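Local coordinates for WbmS, polysaccharide deacetylase involved in O-antigen biosynthesis (Bordetella bronchiseptica, PDB 3HFT), which probably removes acetyl groups from a polysaccharide during O-antigen biosynthesis, as a zinc-binding member of the polysaccharide deacetylase family, at residues M170-A182 and Y195-H208. Sequence-based numbering, arbitrary orientation. Where two conformers were deposited one is given.
With EDO (1,2-ethanediol), chain F; EDO (1,2-ethanediol), chain D.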
HETATM    1  N   MSE A 170      13.702   3.962  -6.002  0.50 38.44           N
HETATM    2  CA  MSE A 170      13.161   3.900  -4.653  0.50 35.82           C
HETATM    3  C   MSE A 170      13.053   2.446  -4.212  0.50 33.75           C
HETATM    4  O   MSE A 170      12.956   1.535  -5.045  0.50 29.91           O
HETATM    5  CB  MSE A 170      11.788   4.560  -4.598  0.50 34.31           C
HETATM    6  CG  MSE A 170      11.789   6.047  -4.944  0.50 31.29           C
HETATM    7 SE   MSE A 170      10.225   6.911  -4.123  0.37 38.12          SE
HETATM    8  CE  MSE A 170      10.724   6.771  -2.276  0.50 34.36           C
ATOM      9  N   VAL A 171      13.072   2.251  -2.898  1.00 33.13           N
ATOM     10  CA  VAL A 171      12.896   0.965  -2.277  1.00 31.80           C
ATOM     11  C   VAL A 171      11.630   1.069  -1.410  1.00 33.54           C
ATOM     12  O   VAL A 171      11.431   2.061  -0.671  1.00 36.02           O
ATOM     13  CB  VAL A 171      14.116   0.617  -1.427  1.00 36.42           C
ATOM     14  CG1 VAL A 171      13.819  -0.586  -0.513  1.00 32.52           C
ATOM     15  CG2 VAL A 171      15.336   0.370  -2.336  1.00 30.87           C
ATOM     16  N   ARG A 172      10.712   0.119  -1.560  1.00 31.60           N
ATOM     17  CA  ARG A 172       9.552   0.084  -0.700  1.00 30.51           C
ATOM     18  C   ARG A 172       9.874  -0.812   0.488  1.00 32.45           C
ATOM     19  O   ARG A 172      10.338  -1.957   0.345  1.00 31.28           O
ATOM     20  CB  ARG A 172       8.319  -0.410  -1.448  1.00 32.96           C
ATOM     21  CG  ARG A 172       8.008   0.417  -2.659  1.00 33.48           C
ATOM     22  CD  ARG A 172       6.532   0.381  -2.903  1.00 32.63           C
ATOM     23  NE  ARG A 172       5.845   1.256  -1.967  1.00 32.11           N
ATOM     24  CZ  ARG A 172       4.557   1.536  -2.021  1.00 36.39           C
ATOM     25  NH1 ARG A 172       3.808   0.983  -2.956  1.00 33.74           N
ATOM     26  NH2 ARG A 172       4.016   2.373  -1.153  1.00 33.74           N
ATOM     27  N   VAL A 173       9.642  -0.272   1.685  1.00 31.78           N
ATOM     28  CA  VAL A 173       9.927  -0.944   2.914  1.00 32.19           C
ATOM     29  C   VAL A 173       8.609  -1.213   3.690  1.00 32.39           C
ATOM     30  O   VAL A 173       8.022  -0.295   4.218  1.00 32.46           O
ATOM     31  CB  VAL A 173      10.882  -0.085   3.792  1.00 33.59           C
ATOM     32  CG1 VAL A 173      11.208  -0.847   5.119  1.00 31.55           C
ATOM     33  CG2 VAL A 173      12.164   0.319   2.995  1.00 29.50           C
ATOM     34  N   PRO A 174       8.144  -2.484   3.742  1.00 31.76           N
ATOM     35  CA  PRO A 174       6.872  -2.725   4.414  1.00 32.10           C
ATOM     36  C   PRO A 174       7.080  -2.847   5.922  1.00 33.77           C
ATOM     37  O   PRO A 174       8.130  -3.314   6.353  1.00 33.55           O
ATOM     38  CB  PRO A 174       6.451  -4.072   3.852  1.00 32.25           C
ATOM     39  CG  PRO A 174       7.743  -4.797   3.676  1.00 33.49           C
ATOM     40  CD  PRO A 174       8.695  -3.721   3.178  1.00 34.62           C
ATOM     41  N   TYR A 175       6.074  -2.464   6.709  1.00 33.35           N
ATOM     42  CA  TYR A 175       6.175  -2.563   8.154  1.00 31.67           C
ATOM     43  C   TYR A 175       5.033  -3.356   8.717  1.00 33.83           C
ATOM     44  O   TYR A 175       3.988  -3.506   8.072  1.00 32.95           O
ATOM     45  CB  TYR A 175       6.325  -1.204   8.825  1.00 31.51           C
ATOM     46  CG  TYR A 175       5.150  -0.260   8.893  1.00 34.11           C
ATOM     47  CD1 TYR A 175       4.782   0.522   7.801  1.00 33.65           C
ATOM     48  CD2 TYR A 175       4.496  -0.062  10.073  1.00 33.60           C
ATOM     49  CE1 TYR A 175       3.759   1.442   7.888  1.00 31.52           C
ATOM     50  CE2 TYR A 175       3.484   0.882  10.186  1.00 33.63           C
ATOM     51  CZ  TYR A 175       3.120   1.631   9.092  1.00 35.66           C
ATOM     52  OH  TYR A 175       2.145   2.602   9.208  1.00 34.67           O
ATOM     53  N   LEU A 176       5.296  -3.978   9.867  1.00 31.89           N
ATOM     54  CA  LEU A 176       4.431  -5.055  10.340  1.00 31.27           C
ATOM     55  C   LEU A 176       3.740  -4.879  11.709  1.00 31.22           C
ATOM     56  O   LEU A 176       2.928  -5.711  12.117  1.00 32.78           O
ATOM     57  CB  LEU A 176       5.237  -6.373  10.322  1.00 32.64           C
ATOM     58  CG  LEU A 176       6.600  -6.514  11.034  1.00 32.76           C
ATOM     59  CD1 LEU A 176       6.570  -6.111  12.526  1.00 30.94           C
ATOM     60  CD2 LEU A 176       7.166  -7.946  10.838  1.00 33.09           C
ATOM     61  N   TRP A 177       4.040  -3.785  12.388  1.00 33.69           N
ATOM     62  CA  TRP A 177       3.477  -3.499  13.706  1.00 32.81           C
ATOM     63  C   TRP A 177       3.441  -1.995  13.935  1.00 33.55           C
ATOM     64  O   TRP A 177       4.366  -1.262  13.520  1.00 32.64           O
ATOM     65  CB  TRP A 177       4.301  -4.197  14.794  1.00 33.78           C
ATOM     66  CG  TRP A 177       3.620  -4.226  16.167  1.00 32.63           C
ATOM     67  CD1 TRP A 177       2.965  -5.287  16.726  1.00 32.87           C
ATOM     68  CD2 TRP A 177       3.648  -3.201  17.174  1.00 32.01           C
ATOM     69  NE1 TRP A 177       2.517  -4.962  17.987  1.00 33.22           N
ATOM     70  CE2 TRP A 177       2.923  -3.689  18.286  1.00 30.58           C
ATOM     71  CE3 TRP A 177       4.137  -1.892  17.214  1.00 34.30           C
ATOM     72  CZ2 TRP A 177       2.714  -2.923  19.453  1.00 37.02           C
ATOM     73  CZ3 TRP A 177       3.938  -1.136  18.373  1.00 35.44           C
ATOM     74  CH2 TRP A 177       3.218  -1.652  19.463  1.00 33.64           C
ATOM     75  N   GLU A 178       2.351  -1.528  14.556  1.00 32.98           N
ATOM     76  CA  GLU A 178       2.159  -0.109  14.880  1.00 32.57           C
ATOM     77  C   GLU A 178       1.316  -0.054  16.154  1.00 31.55           C
ATOM     78  O   GLU A 178       0.384  -0.870  16.353  1.00 34.07           O
ATOM     79  CB  GLU A 178       1.521   0.649  13.718  1.00 34.73           C
ATOM     80  CG  GLU A 178       1.208   2.121  13.980  1.00 35.07           C
ATOM     81  CD  GLU A 178       0.642   2.827  12.773  1.00 37.97           C
ATOM     82  OE1 GLU A 178       1.042   2.478  11.629  1.00 39.23           O
ATOM     83  OE2 GLU A 178      -0.211   3.730  12.965  1.00 38.80           O
ATOM     84  N   ASP A 179       1.649   0.887  17.018  1.00 33.56           N
ATOM     85  CA  ASP A 179       0.994   0.976  18.334  1.00 36.80           C
ATOM     86  C   ASP A 179      -0.498   1.192  18.277  1.00 33.85           C
ATOM     87  O   ASP A 179      -1.261   0.431  18.923  1.00 36.02           O
ATOM     88  CB  ASP A 179       1.713   1.933  19.336  1.00 37.21           C
ATOM     89  CG  ASP A 179       1.978   3.339  18.790  1.00 34.03           C
ATOM     90  OD1 ASP A 179       1.407   3.719  17.764  1.00 36.51           O
ATOM     91  OD2 ASP A 179       2.776   4.077  19.422  1.00 33.65           O
ATOM     92  N   ASP A 180      -0.956   2.209  17.563  1.00 35.03           N
ATOM     93  CA  ASP A 180      -2.394   2.436  17.474  1.00 35.73           C
ATOM     94  C   ASP A 180      -3.104   1.322  16.701  1.00 35.59           C
ATOM     95  O   ASP A 180      -4.222   0.926  17.057  1.00 36.77           O
ATOM     96  CB  ASP A 180      -2.746   3.842  16.961  1.00 37.01           C
ATOM     97  CG  ASP A 180      -2.076   4.201  15.663  1.00 46.65           C
ATOM     98  OD1 ASP A 180      -1.243   3.439  15.143  1.00 40.10           O
ATOM     99  OD2 ASP A 180      -2.346   5.309  15.178  1.00 56.94           O
ATOM    100  N   VAL A 181      -2.426   0.744  15.711  1.00 36.59           N
ATOM    101  CA  VAL A 181      -2.966  -0.418  14.976  1.00 36.38           C
ATOM    102  C   VAL A 181      -3.089  -1.665  15.865  1.00 35.70           C
ATOM    103  O   VAL A 181      -4.039  -2.459  15.725  1.00 39.21           O
ATOM    104  CB  VAL A 181      -2.142  -0.693  13.690  1.00 35.70           C
ATOM    105  CG1 VAL A 181      -2.614  -1.950  12.989  1.00 38.64           C
ATOM    106  CG2 VAL A 181      -2.282   0.503  12.748  1.00 36.13           C
ATOM    107  N   ALA A 182      -2.167  -1.810  16.817  1.00 34.45           N
ATOM    108  CA  ALA A 182      -2.217  -2.911  17.751  1.00 33.92           C
ATOM    109  C   ALA A 182      -3.490  -2.776  18.581  1.00 34.87           C
ATOM    110  O   ALA A 182      -4.172  -3.774  18.879  1.00 37.22           O
ATOM    111  CB  ALA A 182      -0.992  -2.905  18.636  1.00 32.99           C
ATOM    112  N   TYR A 195       6.275 -11.837  19.407  1.00 36.84           N
ATOM    113  CA  TYR A 195       5.361 -12.604  18.542  1.00 34.21           C
ATOM    114  C   TYR A 195       5.399 -12.215  17.063  1.00 34.49           C
ATOM    115  O   TYR A 195       5.130 -13.030  16.181  1.00 33.32           O
ATOM    116  CB  TYR A 195       3.931 -12.507  19.082  1.00 36.04           C
ATOM    117  CG  TYR A 195       3.369 -11.107  19.287  1.00 35.90           C
ATOM    118  CD1 TYR A 195       2.906 -10.361  18.221  1.00 36.13           C
ATOM    119  CD2 TYR A 195       3.204 -10.581  20.563  1.00 37.05           C
ATOM    120  CE1 TYR A 195       2.374  -9.085  18.399  1.00 35.01           C
ATOM    121  CE2 TYR A 195       2.662  -9.323  20.757  1.00 36.30           C
ATOM    122  CZ  TYR A 195       2.236  -8.573  19.649  1.00 32.94           C
ATOM    123  OH  TYR A 195       1.690  -7.314  19.816  1.00 36.03           O
ATOM    124  N   TRP A 196       5.748 -10.965  16.810  1.00 32.54           N
ATOM    125  CA  TRP A 196       5.764 -10.390  15.478  1.00 34.25           C
ATOM    126  C   TRP A 196       7.055 -10.643  14.705  1.00 33.04           C
ATOM    127  O   TRP A 196       7.109 -10.403  13.481  1.00 34.21           O
ATOM    128  CB  TRP A 196       5.558  -8.857  15.621  1.00 32.81           C
ATOM    129  CG  TRP A 196       6.395  -8.299  16.708  1.00 34.10           C
ATOM    130  CD1 TRP A 196       6.024  -8.104  17.991  1.00 36.72           C
ATOM    131  CD2 TRP A 196       7.780  -7.944  16.628  1.00 31.55           C
ATOM    132  NE1 TRP A 196       7.095  -7.650  18.733  1.00 36.10           N
ATOM    133  CE2 TRP A 196       8.178  -7.515  17.905  1.00 33.21           C
ATOM    134  CE3 TRP A 196       8.716  -7.940  15.596  1.00 34.21           C
ATOM    135  CZ2 TRP A 196       9.495  -7.141  18.199  1.00 33.38           C
ATOM    136  CZ3 TRP A 196      10.009  -7.553  15.881  1.00 34.27           C
ATOM    137  CH2 TRP A 196      10.384  -7.140  17.166  1.00 34.71           C
ATOM    138  N   TYR A 197       8.091 -11.125  15.405  1.00 32.84           N
ATOM    139  CA  TYR A 197       9.445 -11.204  14.872  1.00 30.91           C
ATOM    140  C   TYR A 197       9.626 -12.222  13.763  1.00 32.85           C
ATOM    141  O   TYR A 197       9.249 -13.384  13.902  1.00 31.65           O
ATOM    142  CB  TYR A 197      10.455 -11.490  16.011  1.00 31.51           C
ATOM    143  CG  TYR A 197      11.892 -11.496  15.536  1.00 32.07           C
ATOM    144  CD1 TYR A 197      12.507 -10.325  15.086  1.00 32.42           C
ATOM    145  CD2 TYR A 197      12.628 -12.675  15.507  1.00 31.42           C
ATOM    146  CE1 TYR A 197      13.851 -10.331  14.628  1.00 31.58           C
ATOM    147  CE2 TYR A 197      13.962 -12.695  15.059  1.00 33.21           C
ATOM    148  CZ  TYR A 197      14.558 -11.523  14.616  1.00 32.86           C
ATOM    149  OH  TYR A 197      15.860 -11.572  14.168  1.00 33.96           O
ATOM    150  N   GLN A 198      10.252 -11.779  12.680  1.00 29.15           N
ATOM    151  CA  GLN A 198      10.618 -12.608  11.566  1.00 30.29           C
ATOM    152  C   GLN A 198      12.159 -12.712  11.486  1.00 32.47           C
ATOM    153  O   GLN A 198      12.849 -11.749  11.087  1.00 32.94           O
ATOM    154  CB  GLN A 198      10.079 -11.996  10.266  1.00 31.84           C
ATOM    155  CG  GLN A 198       8.595 -11.611  10.332  1.00 37.27           C
ATOM    156  CD  GLN A 198       8.010 -11.264   8.991  1.00 33.62           C
ATOM    157  OE1 GLN A 198       8.737 -11.116   7.991  1.00 31.89           O
ATOM    158  NE2 GLN A 198       6.673 -11.154   8.946  1.00 31.60           N
ATOM    159  N   PRO A 199      12.716 -13.864  11.870  1.00 32.09           N
ATOM    160  CA  PRO A 199      14.175 -13.985  11.748  1.00 31.44           C
ATOM    161  C   PRO A 199      14.588 -13.972  10.306  1.00 30.42           C
ATOM    162  O   PRO A 199      15.758 -13.711   9.985  1.00 29.19           O
ATOM    163  CB  PRO A 199      14.465 -15.352  12.353  1.00 31.86           C
ATOM    164  CG  PRO A 199      13.200 -16.045  12.439  1.00 36.65           C
ATOM    165  CD  PRO A 199      12.097 -15.089  12.393  1.00 32.33           C
ATOM    166  N   ASP A 200      13.620 -14.267   9.438  1.00 28.80           N
ATOM    167  CA  ASP A 200      13.818 -14.419   8.000  1.00 31.29           C
ATOM    168  C   ASP A 200      13.239 -13.271   7.159  1.00 30.18           C
ATOM    169  O   ASP A 200      13.218 -13.367   5.934  1.00 31.15           O
ATOM    170  CB  ASP A 200      13.195 -15.733   7.496  1.00 30.52           C
ATOM    171  CG  ASP A 200      11.752 -15.965   7.998  1.00 31.61           C
ATOM    172  OD1 ASP A 200      11.217 -15.202   8.829  1.00 32.36           O
ATOM    173  OD2 ASP A 200      11.170 -16.979   7.572  1.00 32.28           O
ATOM    174  N   GLY A 201      12.823 -12.200   7.805  1.00 31.48           N
ATOM    175  CA  GLY A 201      12.254 -11.065   7.091  1.00 31.87           C
ATOM    176  C   GLY A 201      12.710  -9.772   7.703  1.00 32.12           C
ATOM    177  O   GLY A 201      13.544  -9.768   8.625  1.00 34.05           O
ATOM    178  N   ILE A 202      12.194  -8.667   7.171  1.00 32.45           N
ATOM    179  CA  ILE A 202      12.444  -7.353   7.712  1.00 30.56           C
ATOM    180  C   ILE A 202      11.411  -7.012   8.772  1.00 32.07           C
ATOM    181  O   ILE A 202      10.228  -7.275   8.586  1.00 32.98           O
ATOM    182  CB  ILE A 202      12.493  -6.284   6.574  1.00 30.38           C
ATOM    183  CG1 ILE A 202      13.115  -4.999   7.119  1.00 35.41           C
ATOM    184  CG2 ILE A 202      11.105  -6.052   5.942  1.00 30.86           C
ATOM    185  CD1 ILE A 202      13.261  -3.936   6.067  1.00 34.84           C
ATOM    186  N   ASN A 203      11.841  -6.423   9.900  1.00 30.10           N
ATOM    187  CA  ASN A 203      10.947  -6.108  11.021  1.00 32.89           C
ATOM    188  C   ASN A 203      10.891  -4.617  11.336  1.00 33.63           C
ATOM    189  O   ASN A 203      11.743  -4.092  12.078  1.00 34.88           O
ATOM    190  CB  ASN A 203      11.437  -6.850  12.266  1.00 32.57           C
ATOM    191  CG  ASN A 203      11.491  -8.351  12.070  1.00 34.03           C
ATOM    192  OD1 ASN A 203      10.491  -9.051  12.329  1.00 34.31           O
ATOM    193  ND2 ASN A 203      12.673  -8.876  11.701  1.00 28.73           N
ATOM    194  N   VAL A 204       9.944  -3.913  10.727  1.00 31.59           N
ATOM    195  CA  VAL A 204       9.800  -2.481  10.929  1.00 31.24           C
ATOM    196  C   VAL A 204       8.580  -2.264  11.832  1.00 33.91           C
ATOM    197  O   VAL A 204       7.485  -2.817  11.582  1.00 31.76           O
ATOM    198  CB  VAL A 204       9.666  -1.711   9.588  1.00 31.77           C
ATOM    199  CG1 VAL A 204       9.650  -0.196   9.843  1.00 33.10           C
ATOM    200  CG2 VAL A 204      10.769  -2.101   8.595  1.00 28.93           C
ATOM    201  N   LEU A 205       8.785  -1.504  12.913  1.00 30.24           N
ATOM    202  CA  LEU A 205       7.704  -1.187  13.847  1.00 33.81           C
ATOM    203  C   LEU A 205       7.540   0.319  13.872  1.00 34.53           C
ATOM    204  O   LEU A 205       8.528   1.057  13.725  1.00 36.18           O
ATOM    205  CB  LEU A 205       8.005  -1.722  15.255  1.00 32.85           C
ATOM    206  CG  LEU A 205       8.122  -3.239  15.426  1.00 35.57           C
ATOM    207  CD1 LEU A 205       9.575  -3.726  15.199  1.00 31.40           C
ATOM    208  CD2 LEU A 205       7.681  -3.683  16.803  1.00 35.27           C
ATOM    209  N   ASP A 206       6.301   0.775  14.041  1.00 32.57           N
ATOM    210  CA  ASP A 206       5.973   2.189  14.079  1.00 32.16           C
ATOM    211  C   ASP A 206       5.341   2.568  15.422  1.00 33.24           C
ATOM    212  O   ASP A 206       4.275   2.043  15.791  1.00 33.87           O
ATOM    213  CB  ASP A 206       5.000   2.507  12.959  1.00 30.88           C
ATOM    214  CG  ASP A 206       4.671   3.993  12.830  1.00 38.46           C
ATOM    215  OD1 ASP A 206       5.335   4.837  13.477  1.00 36.79           O
ATOM    216  OD2 ASP A 206       3.764   4.290  11.999  1.00 38.58           O
ATOM    217  N   PHE A 207       5.995   3.491  16.129  1.00 32.07           N
ATOM    218  CA  PHE A 207       5.489   4.029  17.407  1.00 34.40           C
ATOM    219  C   PHE A 207       5.221   5.532  17.296  1.00 33.54           C
ATOM    220  O   PHE A 207       5.894   6.227  16.561  1.00 34.75           O
ATOM    221  CB  PHE A 207       6.506   3.842  18.521  1.00 35.33           C
ATOM    222  CG  PHE A 207       6.737   2.408  18.932  1.00 32.30           C
ATOM    223  CD1 PHE A 207       7.676   1.626  18.293  1.00 32.85           C
ATOM    224  CD2 PHE A 207       6.035   1.863  20.009  1.00 33.12           C
ATOM    225  CE1 PHE A 207       7.903   0.303  18.720  1.00 32.59           C
ATOM    226  CE2 PHE A 207       6.241   0.553  20.418  1.00 35.37           C
ATOM    227  CZ  PHE A 207       7.171  -0.228  19.760  1.00 33.47           C
ATOM    228  N   HIS A 208       4.262   6.009  18.069  1.00 33.44           N
ATOM    229  CA  HIS A 208       3.985   7.440  18.215  1.00 33.56           C
ATOM    230  C   HIS A 208       4.395   7.880  19.620  1.00 32.60           C
ATOM    231  O   HIS A 208       4.041   7.232  20.599  1.00 33.11           O
ATOM    232  CB  HIS A 208       2.503   7.739  18.005  1.00 33.49           C
ATOM    233  CG  HIS A 208       2.008   7.334  16.657  1.00 35.22           C
ATOM    234  ND1 HIS A 208       1.591   6.044  16.379  1.00 34.61           N
ATOM    235  CD2 HIS A 208       1.927   8.019  15.497  1.00 36.19           C
ATOM    236  CE1 HIS A 208       1.251   5.969  15.101  1.00 42.10           C
ATOM    237  NE2 HIS A 208       1.457   7.150  14.538  1.00 38.07           N
TER
HETATM  238  C1  EDO F 261       0.319   6.785   9.945  1.00 45.88           C
HETATM  239  O1  EDO F 261      -0.480   7.976  10.113  1.00 36.55           O
HETATM  240  C2  EDO F 261       0.930   6.437  11.302  1.00 48.48           C
HETATM  241  O2  EDO F 261       1.464   7.618  11.974  1.00 40.66           O
HETATM  242  C1  EDO D 259      -2.935   8.493  16.766  1.00 54.81           C
HETATM  243  O1  EDO D 259      -3.080   7.140  17.204  1.00 39.94           O
HETATM  244  C2  EDO D 259      -1.478   8.938  16.936  1.00 61.80           C
HETATM  245  O2  EDO D 259      -1.163  10.020  16.042  1.00 64.92           O
HETATM  246  O   HOH W   1       8.491  -5.067   8.497  1.00 23.44           O
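E178 and D206 pair where the short strand 177-178 runs parallel to strand 203-207, the strands of a beta-alpha-beta unit with helix 179-185 in the crossover between them. Strand 177-178 is the outermost on its side of the five-stranded parallel sheet within this chain, a worked example of how such a strand is fastened by both backbone and side chains. D206 N reaches W177 O, D179 N meets D206 O, and L176 N gives a nearly straight bond to V204 O (3.0 Å).

The indole of W177 can be followed outward. CB rests 4.0 Å from L205 CD2, and the same methyl lies near CE3. With CG anti to the backbone N (chi1 -167°), the ring extends over the strand face that carries L205 and F207. Its NE1 donates to Y195 OH at 3.1 Å, the hydroxyl lying slightly out of the indole plane; that oxygen also hydrogen-bonds the backbone O of E188. At the far rim W177 CZ3 lies over one face of the F207 ring, offset toward its rim, 3.5 Å from F207 CE2; the rings meet obliquely (42° between planes). F248 of helix 245-256 stacks on the indole. L205 CD2 also lies over the centre of the W196 ring, beside an aromatic cluster of W177, Y195, W196 and F207.

E178 and D206 lie on the other face, E178 OE1 and D206 OD2 3.3 Å apart. H208, which touches the zinc ligand D46, is gripped twice by D179: its backbone N meets OD2, while its ND1 donates to the syn lone pair of D179 OD1 (2.7 Å), an oxygen lying in the imidazole plane. This fixes the ring's rotation, and H208 NE2 donates to O2 of the chain F 1,2-ethanediol, probably from the crystallisation liquor, 2.6 Å away.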